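Local atomic coordinates of pyruvate kinase (Cryptosporidium parvum, PDB entry 4DRS), a protein that probably catalyses the last step of glycolysis, transferring phosphate from phosphoenolpyruvate to ADP to give pyruvate and ATP. Residues R339-R342 / A343-T346; A374-V377 / M378-C382; C382-A385 / E386-I389; A397-S401 / V402-V406. All coordinates share one frame; numbering follows the deposited sequence.

All four contacts are local, along a helix or at its end. Contacts 1 and 2 lie on the barrel's last two long helices, and they touch where P340 and M345 pack on V377. Contact 3 carries helix 371-386 on to its end and shares C382 with contact 2. These three face the second subunit, whereas contact 4, at the far end of the next helix, meets the third. Each mixes buried residues (E344, M378, E386, V402) with more exposed ones (T341, R380, T387, S400). A glutamate accepts two bonds at a helix start in contact 1; contact 2 is mid-helix bonding; contact 3 ends a helix with a threonine hydroxyl; contact 4 lays lysine over histidine.

Contact 1. Residues R339-R342 / A343-T346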
loop_
_atom_site.group_PDB
_atom_site.type_symbol
_atom_site.label_atom_id
_atom_site.label_comp_id
_atom_site.label_asym_id
_atom_site.label_seq_id
_atom_site.Cartn_x
_atom_site.Cartn_y
_atom_site.Cartn_z
ATOM N N ARG A 339 33.223 -8.769 -27.213
ATOM C CA ARG A 339 32.141 -8.299 -26.355
ATOM C C ARG A 339 30.789 -8.835 -26.848
ATOM O O ARG A 339 30.658 -9.189 -28.025
ATOM C CB ARG A 339 32.154 -6.770 -26.302
ATOM C CG ARG A 339 32.098 -6.195 -24.892
ATOM C CD ARG A 339 32.401 -4.707 -24.884
ATOM N NE ARG A 339 31.432 -3.949 -25.674
ATOM C CZ ARG A 339 31.606 -2.694 -26.082
ATOM N NH1 ARG A 339 32.716 -2.033 -25.778
ATOM N NH2 ARG A 339 30.661 -2.095 -26.793
ATOM N N PRO A 340 29.779 -8.899 -25.953
ATOM C CA PRO A 340 28.518 -9.507 -26.355
ATOM C C PRO A 340 27.589 -8.513 -27.042
ATOM O O PRO A 340 27.962 -7.356 -27.267
ATOM C CB PRO A 340 27.914 -9.929 -25.018
ATOM C CG PRO A 340 28.372 -8.870 -24.076
ATOM C CD PRO A 340 29.705 -8.377 -24.574
ATOM N N THR A 341 26.387 -8.972 -27.370
ATOM C CA THR A 341 25.354 -8.095 -27.894
ATOM C C THR A 341 24.364 -7.760 -26.786
ATOM O O THR A 341 24.366 -8.401 -25.732
ATOM C CB THR A 341 24.632 -8.720 -29.101
ATOM O OG1 THR A 341 24.089 -9.995 -28.729
ATOM C CG2 THR A 341 25.600 -8.887 -30.275
ATOM N N ARG A 342 23.537 -6.747 -27.032
ATOM C CA ARG A 342 22.547 -6.268 -26.069
ATOM C C ARG A 342 21.691 -7.374 -25.452
ATOM O O ARG A 342 21.541 -7.428 -24.229
ATOM C CB ARG A 342 21.651 -5.215 -26.719
ATOM C CG ARG A 342 22.227 -3.811 -26.680
ATOM C CD ARG A 342 21.698 -2.974 -27.833
ATOM N NE ARG A 342 22.198 -1.600 -27.803
ATOM C CZ ARG A 342 23.424 -1.229 -28.173
ATOM N NH1 ARG A 342 24.307 -2.126 -28.603
ATOM N NH2 ARG A 342 23.769 0.052 -28.111
ATOM N N ALA A 343 21.147 -8.248 -26.301
ATOM C CA ALA A 343 20.235 -9.316 -25.877
ATOM C C ALA A 343 20.813 -10.196 -24.768
ATOM O O ALA A 343 20.091 -10.637 -23.870
ATOM C CB ALA A 343 19.824 -10.164 -27.073
ATOM N N GLU A 344 22.120 -10.427 -24.836
ATOM C CA GLU A 344 22.822 -11.271 -23.877
ATOM C C GLU A 344 23.046 -10.564 -22.543
ATOM O O GLU A 344 22.945 -11.182 -21.480
ATOM C CB GLU A 344 24.156 -11.714 -24.467
ATOM C CG GLU A 344 24.027 -12.419 -25.808
ATOM C CD GLU A 344 25.367 -12.654 -26.468
ATOM O OE1 GLU A 344 25.981 -11.671 -26.943
ATOM O OE2 GLU A 344 25.799 -13.824 -26.515
ATOM N N MET A 345 23.353 -9.272 -22.607
ATOM C CA MET A 345 23.540 -8.463 -21.409
ATOM C C MET A 345 22.219 -8.251 -20.673
ATOM O O MET A 345 22.166 -8.378 -19.450
ATOM C CB MET A 345 24.193 -7.121 -21.748
ATOM C CG MET A 345 25.610 -7.239 -22.289
ATOM S SD MET A 345 26.331 -5.644 -22.728
ATOM C CE MET A 345 27.363 -5.344 -21.302
ATOM N N THR A 346 21.159 -7.950 -21.422
ATOM C CA THR A 346 19.835 -7.758 -20.827
ATOM C C THR A 346 19.301 -9.046 -20.188
ATOM O O THR A 346 18.565 -8.992 -19.201
ATOM C CB THR A 346 18.804 -7.197 -21.830
ATOM O OG1 THR A 346 18.615 -8.130 -22.896
ATOM C CG2 THR A 346 19.264 -5.851 -22.401
#
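The N-terminal end of helix 342-354, which follows strand 324-327 of the (βα)8 barrel, is closed by T341 and E344 in half of a capping box. T341 holds the N-cap position, and the carboxylate three residues on turns back to its backbone: T341 N donates to E344 OE1 over 2.8 Å in an almost straight bond (174°) that meets the oxygen nearly along its C-O axis. A second donor, T341 OG1, reaches E344 OE1 as well, at 3.1 Å, but from above the carboxylate plane. It can do so because the hydroxyl sits between the backbone N and the carbonyl carbon (chi1 56°), facing the glutamate rather than the helix amides. The other carboxylate oxygen, OE2, is bonded to S333 N, so the buried acid is held at both oxygens. In return T341 O accepts E344 N at 3.2 Å, the amide standing above the carbonyl plane, and M345 N only weakly. The first strong i to i+4 bond runs from T346 N to R342 O, 2.9 Å. The T346 hydroxyl turns to D347 of the second subunit. Beneath the cap, P340 crosses M345 at about a right angle, with P340 CG 3.7 Å from M345 CG.

Contact 2. Residues A374-V377 / M378-C382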
loop_
_atom_site.group_PDB
_atom_site.type_symbol
_atom_site.label_atom_id
_atom_site.label_comp_id
_atom_site.label_asym_id
_atom_site.label_seq_id
_atom_site.Cartn_x
_atom_site.Cartn_y
_atom_site.Cartn_z
ATOM N N ALA A 374 34.321 -11.933 -20.915
ATOM C CA ALA A 374 32.944 -12.319 -20.600
ATOM C C ALA A 374 32.589 -12.154 -19.121
ATOM O O ALA A 374 31.603 -11.492 -18.787
ATOM C CB ALA A 374 32.670 -13.744 -21.066
ATOM N N VAL A 375 33.402 -12.746 -18.245
ATOM C CA VAL A 375 33.203 -12.653 -16.800
ATOM C C VAL A 375 33.118 -11.198 -16.357
ATOM O O VAL A 375 32.220 -10.820 -15.603
ATOM C CB VAL A 375 34.338 -13.347 -16.019
ATOM C CG1 VAL A 375 34.054 -13.335 -14.524
ATOM C CG2 VAL A 375 34.522 -14.773 -16.497
ATOM N N ASN A 376 34.059 -10.394 -16.839
ATOM C CA ASN A 376 34.149 -8.992 -16.474
ATOM C C ASN A 376 32.904 -8.207 -16.892
ATOM O O ASN A 376 32.357 -7.427 -16.112
ATOM C CB ASN A 376 35.419 -8.379 -17.065
ATOM C CG ASN A 376 35.734 -7.027 -16.473
ATOM O OD1 ASN A 376 35.249 -6.000 -16.949
ATOM N ND2 ASN A 376 36.549 -7.018 -15.424
ATOM N N VAL A 377 32.465 -8.435 -18.126
ATOM C CA VAL A 377 31.210 -7.890 -18.638
ATOM C C VAL A 377 30.014 -8.332 -17.773
ATOM O O VAL A 377 29.234 -7.493 -17.307
ATOM C CB VAL A 377 31.017 -8.287 -20.125
ATOM C CG1 VAL A 377 29.559 -8.186 -20.560
ATOM C CG2 VAL A 377 31.910 -7.433 -21.018
ATOM N N MET A 378 29.898 -9.639 -17.548
ATOM C CA MET A 378 28.801 -10.206 -16.766
ATOM C C MET A 378 28.747 -9.596 -15.366
ATOM O O MET A 378 27.670 -9.258 -14.868
ATOM C CB MET A 378 28.917 -11.737 -16.695
ATOM C CG MET A 378 27.632 -12.439 -16.270
ATOM S SD MET A 378 27.523 -14.199 -16.685
ATOM C CE MET A 378 28.556 -14.925 -15.415
ATOM N N SER A 379 29.918 -9.443 -14.753
ATOM C CA SER A 379 30.046 -8.863 -13.421
ATOM C C SER A 379 29.516 -7.429 -13.350
ATOM O O SER A 379 28.764 -7.083 -12.435
ATOM C CB SER A 379 31.507 -8.911 -12.965
ATOM O OG SER A 379 31.658 -8.334 -11.684
ATOM N N ARG A 380 29.908 -6.611 -14.324
ATOM C CA ARG A 380 29.494 -5.211 -14.388
ATOM C C ARG A 380 27.987 -5.091 -14.623
ATOM O O ARG A 380 27.321 -4.264 -13.990
ATOM C CB ARG A 380 30.275 -4.471 -15.480
ATOM C CG ARG A 380 31.782 -4.675 -15.413
ATOM C CD ARG A 380 32.560 -3.389 -15.187
ATOM N NE ARG A 380 32.491 -2.498 -16.348
ATOM C CZ ARG A 380 33.118 -2.696 -17.510
ATOM N NH1 ARG A 380 33.881 -3.769 -17.699
ATOM N NH2 ARG A 380 32.977 -1.814 -18.492
ATOM N N VAL A 381 27.460 -5.931 -15.515
ATOM C CA VAL A 381 26.019 -6.009 -15.762
ATOM C C VAL A 381 25.250 -6.300 -14.474
ATOM O O VAL A 381 24.277 -5.606 -14.167
ATOM C CB VAL A 381 25.665 -7.059 -16.836
ATOM C CG1 VAL A 381 24.159 -7.295 -16.891
ATOM C CG2 VAL A 381 26.178 -6.615 -18.196
ATOM N N CYS A 382 25.694 -7.312 -13.726
ATOM C CA CYS A 382 25.067 -7.657 -12.447
ATOM C C CYS A 382 25.002 -6.456 -11.515
ATOM O O CYS A 382 23.934 -6.135 -10.990
ATOM C CB CYS A 382 25.797 -8.810 -11.761
ATOM S SG CYS A 382 25.570 -10.410 -12.561
#
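V377, M378 and N376 carry this turn. V377 reaches forward through its carbonyl: V381 N donates to V377 O over 3.0 Å, nearly straight, and V377 O also lies 3.3 Å from V381 CG2. The two valines touch more loosely, V377 CG1 lying 4.4 Å from V381 CG2, and both lean on M345 of helix 342-354. M378 reaches backward instead. M378 N bonds to A374 O at 2.8 Å, while the methionine side chain, CG anti to the backbone N (chi1 -163°), leads away to pack on I48, V359 and L361 of the barrel strands. N376 supplies the polar pair. N376 OD1 lies 2.7 Å from R380 NH1, at the edge of the guanidinium and near its plane; the bond is weak, since the N-H points well off the oxygen (126°). The amide and guanidinium planes stand 63° apart. The stronger partner of R380 is E304 of the second subunit, which forms a salt bridge with NE. One flank of the turn thus faces the barrel wall and another the subunit boundary. Backbone bonds from i to i+4 run through the turn, which belongs to the outer helix that follows the eighth strand of the (βα)8 barrel.

Contact 3. Residues C382-A385 / E386-I389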
loop_
_atom_site.group_PDB
_atom_site.type_symbol
_atom_site.label_atom_id
_atom_site.label_comp_id
_atom_site.label_asym_id
_atom_site.label_seq_id
_atom_site.Cartn_x
_atom_site.Cartn_y
_atom_site.Cartn_z
ATOM N N CYS A 382 25.694 -7.312 -13.726
ATOM C CA CYS A 382 25.067 -7.657 -12.447
ATOM C C CYS A 382 25.002 -6.456 -11.515
ATOM O O CYS A 382 23.934 -6.135 -10.990
ATOM C CB CYS A 382 25.797 -8.810 -11.761
ATOM S SG CYS A 382 25.570 -10.410 -12.561
ATOM N N ALA A 383 26.144 -5.792 -11.336
ATOM C CA ALA A 383 26.250 -4.609 -10.478
ATOM C C ALA A 383 25.298 -3.506 -10.936
ATOM O O ALA A 383 24.647 -2.856 -10.122
ATOM C CB ALA A 383 27.685 -4.099 -10.447
ATOM N N GLN A 384 25.211 -3.322 -12.248
ATOM C CA GLN A 384 24.331 -2.320 -12.835
ATOM C C GLN A 384 22.855 -2.662 -12.599
ATOM O O GLN A 384 22.065 -1.790 -12.238
ATOM C CB GLN A 384 24.649 -2.163 -14.325
ATOM C CG GLN A 384 24.461 -0.760 -14.883
ATOM C CD GLN A 384 25.166 0.325 -14.084
ATOM O OE1 GLN A 384 26.328 0.187 -13.702
ATOM N NE2 GLN A 384 24.459 1.421 -13.838
ATOM N N ALA A 385 22.497 -3.935 -12.770
ATOM C CA ALA A 385 21.115 -4.396 -12.573
ATOM C C ALA A 385 20.677 -4.259 -11.120
ATOM O O ALA A 385 19.517 -3.960 -10.834
ATOM C CB ALA A 385 20.953 -5.832 -13.051
ATOM N N GLU A 386 21.624 -4.460 -10.210
ATOM C CA GLU A 386 21.374 -4.322 -8.776
ATOM C C GLU A 386 21.077 -2.878 -8.333
ATOM O O GLU A 386 20.466 -2.666 -7.283
ATOM C CB GLU A 386 22.526 -4.937 -7.971
ATOM C CG GLU A 386 22.511 -6.460 -7.988
ATOM C CD GLU A 386 23.866 -7.112 -7.733
ATOM O OE1 GLU A 386 24.811 -6.432 -7.282
ATOM O OE2 GLU A 386 23.980 -8.332 -7.979
ATOM N N THR A 387 21.484 -1.891 -9.133
ATOM C CA THR A 387 21.123 -0.489 -8.850
ATOM C C THR A 387 19.658 -0.180 -9.196
ATOM O O THR A 387 19.112 0.830 -8.750
ATOM C CB THR A 387 22.053 0.541 -9.543
ATOM O OG1 THR A 387 21.854 0.505 -10.961
ATOM C CG2 THR A 387 23.518 0.272 -9.220
ATOM N N CYS A 388 19.032 -1.058 -9.977
ATOM C CA CYS A 388 17.638 -0.900 -10.391
ATOM C C CYS A 388 16.648 -1.437 -9.361
ATOM O O CYS A 388 15.434 -1.328 -9.542
ATOM C CB CYS A 388 17.401 -1.603 -11.729
ATOM S SG CYS A 388 18.383 -0.947 -13.096
ATOM N N ILE A 389 17.169 -2.022 -8.286
ATOM C CA ILE A 389 16.338 -2.659 -7.270
ATOM C C ILE A 389 15.845 -1.638 -6.254
ATOM O O ILE A 389 16.620 -0.837 -5.734
ATOM C CB ILE A 389 17.091 -3.808 -6.550
ATOM C CG1 ILE A 389 17.424 -4.931 -7.543
ATOM C CG2 ILE A 389 16.272 -4.348 -5.382
ATOM C CD1 ILE A 389 18.294 -6.044 -6.985
#
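The carboxylate of E386 lies with one face over the carbonyl oxygen of C382: C382 O stands 3.4 Å from E386 CD, almost straight above that carbon. The glutamate is brought there by folding CG beside its own backbone N (chi1 -74°) and then running extended, so that the chain passes along the carbonyl, with E386 CG 3.3 Å from C382 O. Its oxygens are bound away from the helix, OE1 by K45 N and OE2 by T46 OG1. The peptide carbonyl of Q384 is used from two directions. T387 OG1 donates to Q384 O over 2.6 Å from close to the carbonyl plane, tilted by 15°, whereas T387 N, at 3.2 Å from Q384 O, stands well above that plane. The A385 carbonyl is likewise met from above, by C388 N at 3.1 Å from A385 O. Only E386 N, bonded to C382 O, still makes a sound i to i+4 backbone bond; the bond from T387 N to A383 O is long and weak. Bonding thus shifts from i+4 to i+3 as helix 371-386 gives way to the type I turn formed by E386 to I389. On the outer flank Q384, A385 and C388 pack on V308 and F307 of the second subunit. For the buried glutamate, the two donors K45 N and T46 OG1 would offset the cost of setting a carboxylate against a carbonyl oxygen, and they tie the helix end to the chain leading into the first barrel strand.

Contact 4. Residues A397-S401 / V402-V406; sequences AIHSS and VPKPV
K404 NZ reaches back to the helix and makes a weak hydrogen bond to H399 O, 3.3 Å away, while a long, weak ion pair links it to D422 of the third subunit. The same ammonium group stands over one face of the H399 imidazole, 3.2 Å above the plane and offset toward the rim. Behind it the last methylene also covers the ring in a CH-pi contact, K404 CE lying 4.3 Å from the ring centroid and 22° off the normal. The two side chains cross at about a right angle. H399 holds its ring anti to the backbone N (chi1 -172°), and the lysine chain, bent at chi2 and again at chi4, hooks its end over it; Y395 also meets the histidine ring. This pairing spans the C-terminal part of helix 391-401 and the loop that leads to helix 408-422 of the C-terminal alpha/beta domain, a connection with a cis peptide bond before P405. Within the last turn, A397 O is gripped from opposite faces of its plane by S401 OG at 2.7 Å and S401 N at 3.1 Å. One residue later the i to i+4 bond is weak: V402 N lies 3.3 Å from I398 O. V402 CG2 comes just as near, 3.3 Å from I398 O, and the valine side chain packs against Y444 and E410.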
loop_
_atom_site.group_PDB
_atom_site.type_symbol
_atom_site.label_atom_id
_atom_site.label_comp_id
_atom_site.label_asym_id
_atom_site.label_seq_id
_atom_site.Cartn_x
_atom_site.Cartn_y
_atom_site.Cartn_z
ATOM N N ALA A 397 8.048 -7.370 0.205
ATOM C CA ALA A 397 7.476 -8.444 -0.611
ATOM C C ALA A 397 7.840 -9.827 -0.055
ATOM O O ALA A 397 6.957 -10.658 0.181
ATOM C CB ALA A 397 7.915 -8.308 -2.064
ATOM N N ILE A 398 9.134 -10.055 0.174
ATOM C CA ILE A 398 9.616 -11.321 0.735
ATOM C C ILE A 398 9.098 -11.540 2.160
ATOM O O ILE A 398 8.620 -12.624 2.485
ATOM C CB ILE A 398 11.161 -11.427 0.696
ATOM C CG1 ILE A 398 11.672 -11.313 -0.744
ATOM C CG2 ILE A 398 11.628 -12.743 1.303
ATOM C CD1 ILE A 398 13.125 -10.893 -0.856
ATOM N N HIS A 399 9.173 -10.507 2.993
ATOM C CA HIS A 399 8.708 -10.594 4.381
ATOM C C HIS A 399 7.250 -10.978 4.486
ATOM O O HIS A 399 6.874 -11.779 5.346
ATOM C CB HIS A 399 8.985 -9.288 5.121
ATOM C CG HIS A 399 8.716 -9.354 6.603
ATOM N ND1 HIS A 399 9.540 -9.982 7.459
ATOM C CD2 HIS A 399 7.676 -8.838 7.367
ATOM C CE1 HIS A 399 9.052 -9.876 8.708
ATOM N NE2 HIS A 399 7.913 -9.177 8.650
ATOM N N SER A 400 6.425 -10.420 3.599
ATOM C CA SER A 400 4.989 -10.734 3.545
ATOM C C SER A 400 4.688 -12.145 3.033
ATOM O O SER A 400 3.703 -12.754 3.446
ATOM C CB SER A 400 4.245 -9.717 2.678
ATOM O OG SER A 400 4.353 -8.414 3.214
ATOM N N SER A 401 5.526 -12.648 2.128
ATOM C CA SER A 401 5.331 -13.975 1.531
ATOM C C SER A 401 5.679 -15.128 2.479
ATOM O O SER A 401 5.325 -16.279 2.219
ATOM C CB SER A 401 6.153 -14.108 0.246
ATOM O OG SER A 401 5.915 -13.022 -0.631
ATOM N N VAL A 402 6.373 -14.815 3.570
ATOM C CA VAL A 402 6.827 -15.834 4.513
ATOM C C VAL A 402 5.828 -16.001 5.661
ATOM O O VAL A 402 5.584 -15.060 6.415
ATOM C CB VAL A 402 8.253 -15.538 5.040
ATOM C CG1 VAL A 402 8.661 -16.548 6.100
ATOM C CG2 VAL A 402 9.255 -15.560 3.896
ATOM N N PRO A 403 5.244 -17.206 5.787
ATOM C CA PRO A 403 4.238 -17.485 6.817
ATOM C C PRO A 403 4.796 -17.393 8.236
ATOM O O PRO A 403 5.891 -17.892 8.513
ATOM C CB PRO A 403 3.783 -18.919 6.501
ATOM C CG PRO A 403 4.872 -19.508 5.675
ATOM C CD PRO A 403 5.475 -18.369 4.908
ATOM N N LYS A 404 4.035 -16.746 9.117
ATOM C CA LYS A 404 4.439 -16.542 10.504
ATOM C C LYS A 404 3.673 -17.504 11.413
ATOM O O LYS A 404 2.548 -17.886 11.089
ATOM C CB LYS A 404 4.196 -15.084 10.924
ATOM C CG LYS A 404 4.723 -14.042 9.943
ATOM C CD LYS A 404 6.243 -13.922 9.979
ATOM C CE LYS A 404 6.787 -13.209 8.747
ATOM N NZ LYS A 404 6.209 -11.849 8.558
ATOM N N PRO A 405 4.271 -17.906 12.554
ATOM C CA PRO A 405 5.589 -17.526 13.086
ATOM C C PRO A 405 6.755 -18.231 12.398
ATOM O O PRO A 405 6.572 -19.291 11.800
ATOM C CB PRO A 405 5.511 -17.965 14.550
ATOM C CG PRO A 405 4.567 -19.124 14.537
ATOM C CD PRO A 405 3.565 -18.840 13.453
ATOM N N VAL A 406 7.939 -17.631 12.489
ATOM C CA VAL A 406 9.164 -18.222 11.956
ATOM C C VAL A 406 10.025 -18.727 13.111
ATOM O O VAL A 406 9.696 -18.494 14.276
ATOM C CB VAL A 406 9.967 -17.216 11.094
ATOM C CG1 VAL A 406 9.221 -16.886 9.809
ATOM C CG2 VAL A 406 10.287 -15.943 11.878
#